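PDB 2WAO: endoglucanase E from Clostridium thermocellum, which probably deacetylates plant cell-wall polysaccharides through this family 2 carbohydrate esterase domain, whose active site also binds cellulose chains, in an enzyme classed as a cellulase. Local coordinates for residues A[125-130]-A[156-161]; A[134-139]-A[145-150]; A[301-306]-A[310-315]. All coordinates share one frame; numbering follows the deposited sequence. Where two conformers were deposited one is given.

Overall arrangement
All three contacts belong to the SGNH-type hydrolase part of the chain. Contact 1 is the most central, its centre about 4 Å from that of the chain, and joins a strand of the parallel sheet to helix 158-165. Contact 2 is nested in the loop closed by contact 1, their centres about 15 Å apart, and its Tyr136 and Phe147 line the glycan pocket. Contact 3 is centred about 12 Å from the centre of contact 2, and its His310 reaches the same glucose unit (chain C) as Tyr136. Where contacts 2 and 3 meet, Tyr136 O lies 3.2 Å from His310 CB, whereas the side chain of Tyr158 in contact 1 is about 13 Å from a bound glucose.

Contact 1: residues A[125-130]-A[156-161]; sequences IEFIGD and MSYAAI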
# COMPACT_ATOMS: atom_id res chain seq x y z
N ILE A 125 -0.12 -10.15 -3.57
CA ILE A 125 -0.20 -9.85 -2.11
C ILE A 125 -1.22 -8.72 -1.95
O ILE A 125 -1.30 -7.83 -2.81
CB ILE A 125 1.16 -9.40 -1.56
CG1 ILE A 125 2.26 -10.36 -1.98
CG2 ILE A 125 1.10 -9.25 -0.02
CD1 ILE A 125 3.67 -9.91 -1.56
N GLU A 126 -2.04 -8.76 -0.90
CA GLU A 126 -2.82 -7.58 -0.50
C GLU A 126 -2.31 -7.18 0.88
O GLU A 126 -2.21 -8.02 1.79
CB GLU A 126 -4.30 -7.89 -0.42
CG GLU A 126 -5.18 -6.69 -0.01
CD GLU A 126 -6.65 -7.01 -0.16
OE1 GLU A 126 -7.12 -7.92 0.52
OE2 GLU A 126 -7.35 -6.32 -0.94
N PHE A 127 -2.06 -5.88 1.04
CA PHE A 127 -1.66 -5.32 2.32
C PHE A 127 -2.84 -4.54 2.84
O PHE A 127 -3.53 -3.82 2.06
CB PHE A 127 -0.49 -4.35 2.10
CG PHE A 127 0.79 -5.04 1.78
CD1 PHE A 127 1.69 -5.32 2.82
CD2 PHE A 127 1.10 -5.41 0.47
CE1 PHE A 127 2.89 -6.01 2.56
CE2 PHE A 127 2.33 -6.09 0.20
CZ PHE A 127 3.18 -6.38 1.26
N ILE A 128 -3.10 -4.67 4.14
CA ILE A 128 -4.20 -3.89 4.77
C ILE A 128 -3.59 -3.14 5.93
O ILE A 128 -3.09 -3.75 6.85
CB ILE A 128 -5.32 -4.86 5.29
CG1 ILE A 128 -5.86 -5.72 4.15
CG2 ILE A 128 -6.50 -4.06 5.97
CD1 ILE A 128 -6.84 -6.85 4.62
N GLY A 129 -3.63 -1.80 5.93
CA GLY A 129 -2.92 -1.13 6.99
C GLY A 129 -3.23 0.34 7.16
O GLY A 129 -4.28 0.79 6.75
N ASP A 130 -2.30 1.04 7.80
CA ASP A 130 -2.56 2.43 8.23
C ASP A 130 -1.42 3.30 7.69
O ASP A 130 -0.94 3.07 6.56
CB ASP A 130 -2.73 2.46 9.77
CG ASP A 130 -1.50 1.81 10.53
OD1 ASP A 130 -0.34 1.77 9.97
OD2 ASP A 130 -1.67 1.39 11.70
N MET A 156 8.66 3.16 -1.71
CA MET A 156 9.69 2.71 -0.75
C MET A 156 9.06 2.32 0.62
O MET A 156 9.69 2.40 1.69
CB MET A 156 10.82 3.74 -0.61
CG MET A 156 11.68 3.89 -1.91
SD MET A 156 12.41 2.32 -2.43
CE MET A 156 13.65 2.10 -1.16
N SER A 157 7.77 1.92 0.58
CA SER A 157 7.14 1.30 1.76
C SER A 157 7.68 -0.12 1.91
O SER A 157 8.11 -0.76 0.92
CB SER A 157 5.63 1.25 1.61
OG SER A 157 5.25 0.26 0.67
N TYR A 158 7.65 -0.63 3.14
CA TYR A 158 8.06 -2.04 3.35
C TYR A 158 7.23 -2.95 2.45
O TYR A 158 7.72 -4.01 2.02
CB TYR A 158 7.90 -2.47 4.81
CG TYR A 158 6.47 -2.64 5.23
CD1 TYR A 158 5.88 -3.92 5.25
CD2 TYR A 158 5.67 -1.52 5.56
CE1 TYR A 158 4.56 -4.09 5.59
CE2 TYR A 158 4.32 -1.68 5.92
CZ TYR A 158 3.80 -2.97 5.94
OH TYR A 158 2.49 -3.19 6.24
N ALA A 159 5.96 -2.59 2.23
CA ALA A 159 5.07 -3.39 1.43
C ALA A 159 5.52 -3.47 -0.05
O ALA A 159 5.59 -4.56 -0.65
CB ALA A 159 3.66 -2.83 1.53
N ALA A 160 5.86 -2.31 -0.64
CA ALA A 160 6.28 -2.30 -2.05
C ALA A 160 7.62 -2.99 -2.23
O ALA A 160 7.87 -3.71 -3.22
CB ALA A 160 6.38 -0.88 -2.56
N ILE A 161 8.50 -2.80 -1.25
CA ILE A 161 9.83 -3.36 -1.36
C ILE A 161 9.73 -4.92 -1.25
O ILE A 161 10.38 -5.69 -2.02
CB ILE A 161 10.72 -2.81 -0.22
CG1 ILE A 161 10.98 -1.29 -0.37
CG2 ILE A 161 12.07 -3.62 -0.18
CD1 ILE A 161 11.53 -0.67 0.95
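Ala159 sets its methyl squarely on the ring of Phe127. Its CB lies 3.3 Å from the ring centroid and only 9° off the ring normal, a CH-pi contact over the face in which CD1 and CE1 come nearest. A residue as small as alanine suits this place, because it lets the first turn of helix 158-165 settle close to strand 123-129, with Phe127 CA and Ala159 CA 7.1 Å apart. Tyr158 runs past Phe127 in the opposite direction. Its CG is held between the backbone N and the carbonyl carbon (chi1 72°), which swings the ring forward until its CE1 approaches Phe127 CE1 at 4.0 Å. The two ring planes are nearly perpendicular, at 84°, yet the approach is oblique. Ser157 is the N-cap of this helix: in one of its two conformers OG accepts from Ala160 N. Leu323 of helix 313-331 and Val218 of the adjacent strand also pack on Phe127, between sheet and helices. The strand leads into Gly129-Asp130-Ser131, the GDS sequence whose serine, a glycan-pocket residue here, is probably the nucleophile as in other SGNH hydrolases. Between these two buried segments cohesion thus rests on apolar fit rather than polar bonds.

Contact 2: residues A[134-139]-A[145-150]; sequences CAYGNE and QSFTPK. With BGC (beta-D-glucopyranose), chain B; BGC (beta-D-glucopyranose), chain C.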
# COMPACT_ATOMS: atom_id res chain seq x y z
N CYS A 134 0.99 3.06 4.20
CA CYS A 134 0.99 4.25 3.30
C CYS A 134 2.39 4.86 3.10
O CYS A 134 2.59 5.64 2.15
CB CYS A 134 0.05 5.33 3.89
SG CYS A 134 -1.71 4.88 3.76
N ALA A 135 3.34 4.53 3.99
CA ALA A 135 4.68 5.14 4.02
C ALA A 135 4.58 6.67 4.28
O ALA A 135 5.41 7.42 3.76
CB ALA A 135 5.47 4.90 2.72
N TYR A 136 3.56 7.09 5.04
CA TYR A 136 3.47 8.46 5.60
C TYR A 136 4.87 8.94 6.05
O TYR A 136 5.56 8.29 6.87
CB TYR A 136 2.53 8.39 6.81
CG TYR A 136 2.22 9.64 7.62
CD1 TYR A 136 0.88 9.99 7.87
CD2 TYR A 136 3.22 10.40 8.22
CE1 TYR A 136 0.56 11.06 8.63
CE2 TYR A 136 2.89 11.56 9.00
CZ TYR A 136 1.57 11.82 9.23
OH TYR A 136 1.20 12.89 10.02
N GLY A 137 5.30 10.05 5.45
CA GLY A 137 6.49 10.77 5.96
C GLY A 137 7.83 10.11 5.70
O GLY A 137 8.85 10.57 6.25
N ASN A 138 7.86 9.04 4.90
CA ASN A 138 9.09 8.22 4.80
C ASN A 138 10.28 8.94 4.12
O ASN A 138 11.45 8.54 4.31
CB ASN A 138 8.84 6.78 4.29
CG ASN A 138 8.61 6.72 2.80
OD1 ASN A 138 8.25 7.73 2.19
ND2 ASN A 138 8.79 5.53 2.19
N GLU A 139 10.00 10.03 3.39
CA GLU A 139 11.12 10.82 2.81
C GLU A 139 11.42 12.10 3.61
O GLU A 139 12.32 12.90 3.26
CB GLU A 139 10.88 11.09 1.32
CG GLU A 139 10.82 9.78 0.54
CD GLU A 139 10.91 9.96 -0.96
OE1 GLU A 139 10.45 10.99 -1.48
OE2 GLU A 139 11.46 9.04 -1.61
N GLN A 145 8.58 17.32 11.97
CA GLN A 145 7.86 17.83 10.81
C GLN A 145 6.53 17.09 10.66
O GLN A 145 6.47 15.85 10.80
CB GLN A 145 8.72 17.70 9.56
CG GLN A 145 8.08 18.30 8.28
CD GLN A 145 9.06 18.34 7.11
OE1 GLN A 145 8.93 17.59 6.15
NE2 GLN A 145 10.04 19.22 7.20
N SER A 146 5.46 17.84 10.38
CA SER A 146 4.18 17.20 10.14
C SER A 146 4.03 16.70 8.69
O SER A 146 4.88 16.94 7.84
CB SER A 146 3.05 18.13 10.53
OG SER A 146 3.20 19.31 9.81
N PHE A 147 2.94 15.99 8.44
CA PHE A 147 2.70 15.35 7.16
C PHE A 147 2.77 16.34 6.00
O PHE A 147 2.10 17.39 6.02
CB PHE A 147 1.32 14.71 7.17
CG PHE A 147 0.99 13.99 5.88
CD1 PHE A 147 1.53 12.72 5.63
CD2 PHE A 147 0.14 14.57 4.94
CE1 PHE A 147 1.21 12.02 4.43
CE2 PHE A 147 -0.20 13.88 3.73
CZ PHE A 147 0.35 12.62 3.48
N THR A 148 3.53 15.96 4.98
CA THR A 148 3.45 16.62 3.66
C THR A 148 3.30 15.55 2.56
O THR A 148 3.99 14.52 2.58
CB THR A 148 4.67 17.52 3.38
OG1 THR A 148 5.83 16.74 3.18
CG2 THR A 148 4.95 18.49 4.57
N PRO A 149 2.36 15.75 1.63
CA PRO A 149 2.18 14.77 0.52
C PRO A 149 3.48 14.45 -0.23
O PRO A 149 3.71 13.28 -0.58
CB PRO A 149 1.21 15.49 -0.41
CG PRO A 149 0.33 16.28 0.59
CD PRO A 149 1.38 16.85 1.55
N LYS A 150 4.34 15.47 -0.44
CA LYS A 150 5.58 15.28 -1.18
C LYS A 150 6.48 14.24 -0.53
O LYS A 150 7.28 13.62 -1.23
CB LYS A 150 6.37 16.60 -1.32
CG LYS A 150 7.03 17.12 -0.01
CD LYS A 150 7.38 18.63 -0.13
CE LYS A 150 8.25 19.11 1.02
NZ LYS A 150 7.53 18.92 2.27
C2 BGC B . -4.81 11.62 10.63
C3 BGC B . -5.29 11.65 9.17
C4 BGC B . -4.60 12.78 8.40
C5 BGC B . -3.10 12.59 8.50
C6 BGC B . -2.32 13.60 7.64
C1 BGC B . -3.29 11.68 10.67
O2 BGC B . -5.29 10.47 11.31
O3 BGC B . -6.70 11.71 9.11
O4 BGC B . -4.95 12.69 7.03
O5 BGC B . -2.82 12.75 9.88
O6 BGC B . -2.19 14.82 8.32
C2 BGC C . 0.22 12.76 13.65
C3 BGC C . -1.20 12.89 13.11
C4 BGC C . -1.52 11.70 12.19
C5 BGC C . -1.27 10.39 12.98
C6 BGC C . -1.62 9.10 12.22
C1 BGC C . 0.39 11.40 14.32
O2 BGC C . 0.48 13.85 14.53
O3 BGC C . -1.33 14.11 12.38
O4 BGC C . -2.83 11.85 12.01
O5 BGC C . 0.09 10.37 13.40
O6 BGC C . -0.84 9.03 11.04
O HOH W 1 4.53 12.45 4.03
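Tyr136 and Phe147 meet as an edge-to-face aromatic pair, the edge of Phe147 turned to the face of Tyr136, with centroids 4.7 Å apart and planes at 51°. From CB, the side chain of Tyr136 heads outward with CG anti to the backbone N (chi1 -180°), carrying the ring toward the sugar. CG already lies beneath Phe147 CD1, the atom that sits over the ring centre 3.4 Å above its plane. CD2 and CE2 lie under the same Phe147 atom. Farther along, CD1 of Tyr136 still has Phe147 CD1 above it, while CE1 comes 3.4 Å from O6 of the glucose unit of chain C. CZ packs against Phe147 CB at 3.6 Å. At the tip, OH of Tyr136 passes 3.4 Å from that same CB and hydrogen-bonds Asp308 OD2, so a tyrosine offers an apolar ring to Phe147 and His310 and a polar tip to Asp308. The ring of His310 stacks on its other face, leaving Tyr136 held between two rings.

Phe147 also meets the glycan, obliquely: its CG and CD2 approach C6 of the glucose unit of chain B, linked to that of chain C. Both aromatics thus belong to the glycan pocket. On the side away from the sugar, a water bridges the segments, donating to Thr148 O at 2.6 Å and accepting weakly from Gly137 N. Glycine fits the positive phi of this position in the type II turn from Ala135 to Asn138. At the far end, Arg94 joins the segments, forming a salt bridge with Glu139 OE1 and a hydrogen bond with Lys150 O. The loop connects helix 131-134 to helix 158-165; Asn138 and Glu139 rest on Ile313 of helix 313-331, and Pro149 and Lys150 lean on strand 52-59.

Contact 3: residues A[301-306]-A[310-315]; sequences GSTGYG and HPSIAT. With BGC (beta-D-glucopyranose), chain C.
Thr303 and Ser312 are joined where a type I beta turn, Gly301 to Gly304, folds over the N-terminus of helix 313-331 in this SGNH-type hydrolase. Among the direct hydrogen bonds, Ser312 OG donates to Thr303 O at 2.5 Å, the donor tilted 22° from the carbonyl plane, and as the N-cap it accepts from Thr315 N at 3.1 Å. Serine suits the post: its short side chain, with OG between the backbone N and the carbonyl carbon (chi1 64°), serves helix and turn at once. The Thr303 and Thr315 side chains cross at about a right angle, their OG1 atoms 2.6 Å apart. Gly306 N donates to His310 O at 2.7 Å, a backbone-to-backbone bond that closes the short loop between the segments. A water also links them, donating to Gly304 O and accepting from Ser312 N and Thr315 OG1; glycine suits the positive phi of Gly304. Apolar packing is slight, chiefly Ala314 CB against Thr303 CB at 4.0 Å. In the glycan pocket, His310, consistent with being the family's catalytic histidine, is steadied by ND1 bonding to Glu307 O, and its NE2 hydrogen-bonds O6 of the chain C glucose at 3.3 Å, at the ring edge.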
# COMPACT_ATOMS: atom_id res chain seq x y z
N GLY A 301 15.45 4.75 16.82
CA GLY A 301 16.20 5.95 16.45
C GLY A 301 17.52 5.70 15.74
O GLY A 301 18.04 6.59 15.06
N SER A 302 18.04 4.48 15.87
CA SER A 302 19.28 4.13 15.18
C SER A 302 19.09 4.06 13.64
O SER A 302 20.09 4.08 12.89
CB SER A 302 19.84 2.84 15.73
OG SER A 302 19.14 1.75 15.16
N THR A 303 17.83 4.02 13.18
CA THR A 303 17.56 4.10 11.73
C THR A 303 16.80 5.37 11.34
O THR A 303 16.14 5.43 10.27
CB THR A 303 16.81 2.85 11.19
OG1 THR A 303 15.66 2.61 12.01
CG2 THR A 303 17.77 1.63 11.20
N GLY A 304 16.92 6.37 12.19
CA GLY A 304 16.28 7.69 11.98
C GLY A 304 14.76 7.62 12.01
O GLY A 304 14.19 6.61 12.45
N TYR A 305 14.11 8.71 11.60
CA TYR A 305 12.64 8.83 11.64
C TYR A 305 12.19 9.72 10.51
O TYR A 305 12.90 10.63 10.10
CB TYR A 305 12.16 9.56 12.90
CG TYR A 305 12.41 8.87 14.19
CD1 TYR A 305 11.62 7.79 14.60
CD2 TYR A 305 13.44 9.32 15.03
CE1 TYR A 305 11.87 7.16 15.87
CE2 TYR A 305 13.70 8.72 16.24
CZ TYR A 305 12.92 7.66 16.66
OH TYR A 305 13.22 7.08 17.88
N GLY A 306 10.96 9.48 10.05
CA GLY A 306 10.33 10.38 9.09
C GLY A 306 9.36 11.30 9.80
O GLY A 306 9.37 11.42 11.03
N HIS A 310 7.02 8.68 11.93
CA HIS A 310 6.75 7.49 11.12
C HIS A 310 8.07 6.89 10.58
O HIS A 310 9.16 7.56 10.62
CB HIS A 310 5.76 7.83 10.01
CG HIS A 310 4.38 8.10 10.53
ND1 HIS A 310 4.08 9.24 11.25
CD2 HIS A 310 3.25 7.36 10.53
CE1 HIS A 310 2.81 9.21 11.62
NE2 HIS A 310 2.28 8.09 11.18
N PRO A 311 8.02 5.61 10.11
CA PRO A 311 9.30 4.99 9.73
C PRO A 311 10.07 5.67 8.58
O PRO A 311 9.47 6.09 7.60
CB PRO A 311 8.92 3.54 9.39
CG PRO A 311 7.61 3.30 10.16
CD PRO A 311 6.90 4.65 10.03
N SER A 312 11.41 5.71 8.73
CA SER A 312 12.32 6.16 7.67
C SER A 312 12.39 5.07 6.57
O SER A 312 11.92 3.91 6.79
CB SER A 312 13.73 6.31 8.28
OG SER A 312 14.19 5.03 8.71
N ILE A 313 13.00 5.40 5.43
CA ILE A 313 13.21 4.37 4.41
C ILE A 313 14.07 3.23 4.95
O ILE A 313 13.79 2.06 4.67
CB ILE A 313 13.76 4.97 3.11
CG1 ILE A 313 12.59 5.69 2.41
CG2 ILE A 313 14.27 3.84 2.18
CD1 ILE A 313 13.03 6.70 1.45
N ALA A 314 15.12 3.56 5.72
CA ALA A 314 15.89 2.49 6.33
C ALA A 314 15.08 1.51 7.17
O ALA A 314 15.30 0.29 7.11
CB ALA A 314 17.09 3.10 7.16
N THR A 315 14.16 2.04 7.97
CA THR A 315 13.29 1.22 8.80
C THR A 315 12.34 0.38 7.89
O THR A 315 12.19 -0.83 8.12
CB THR A 315 12.50 2.08 9.78
OG1 THR A 315 13.40 2.66 10.77
CG2 THR A 315 11.44 1.21 10.53
C2 BGC C . 0.22 12.76 13.65
C3 BGC C . -1.20 12.89 13.11
C4 BGC C . -1.52 11.70 12.19
C5 BGC C . -1.27 10.39 12.98
C6 BGC C . -1.62 9.10 12.22
C1 BGC C . 0.39 11.40 14.32
O2 BGC C . 0.48 13.85 14.53
O3 BGC C . -1.33 14.11 12.38
O4 BGC C . -2.83 11.85 12.01
O5 BGC C . 0.09 10.37 13.40
O6 BGC C . -0.84 9.03 11.04
O HOH W 2 12.25 4.93 11.49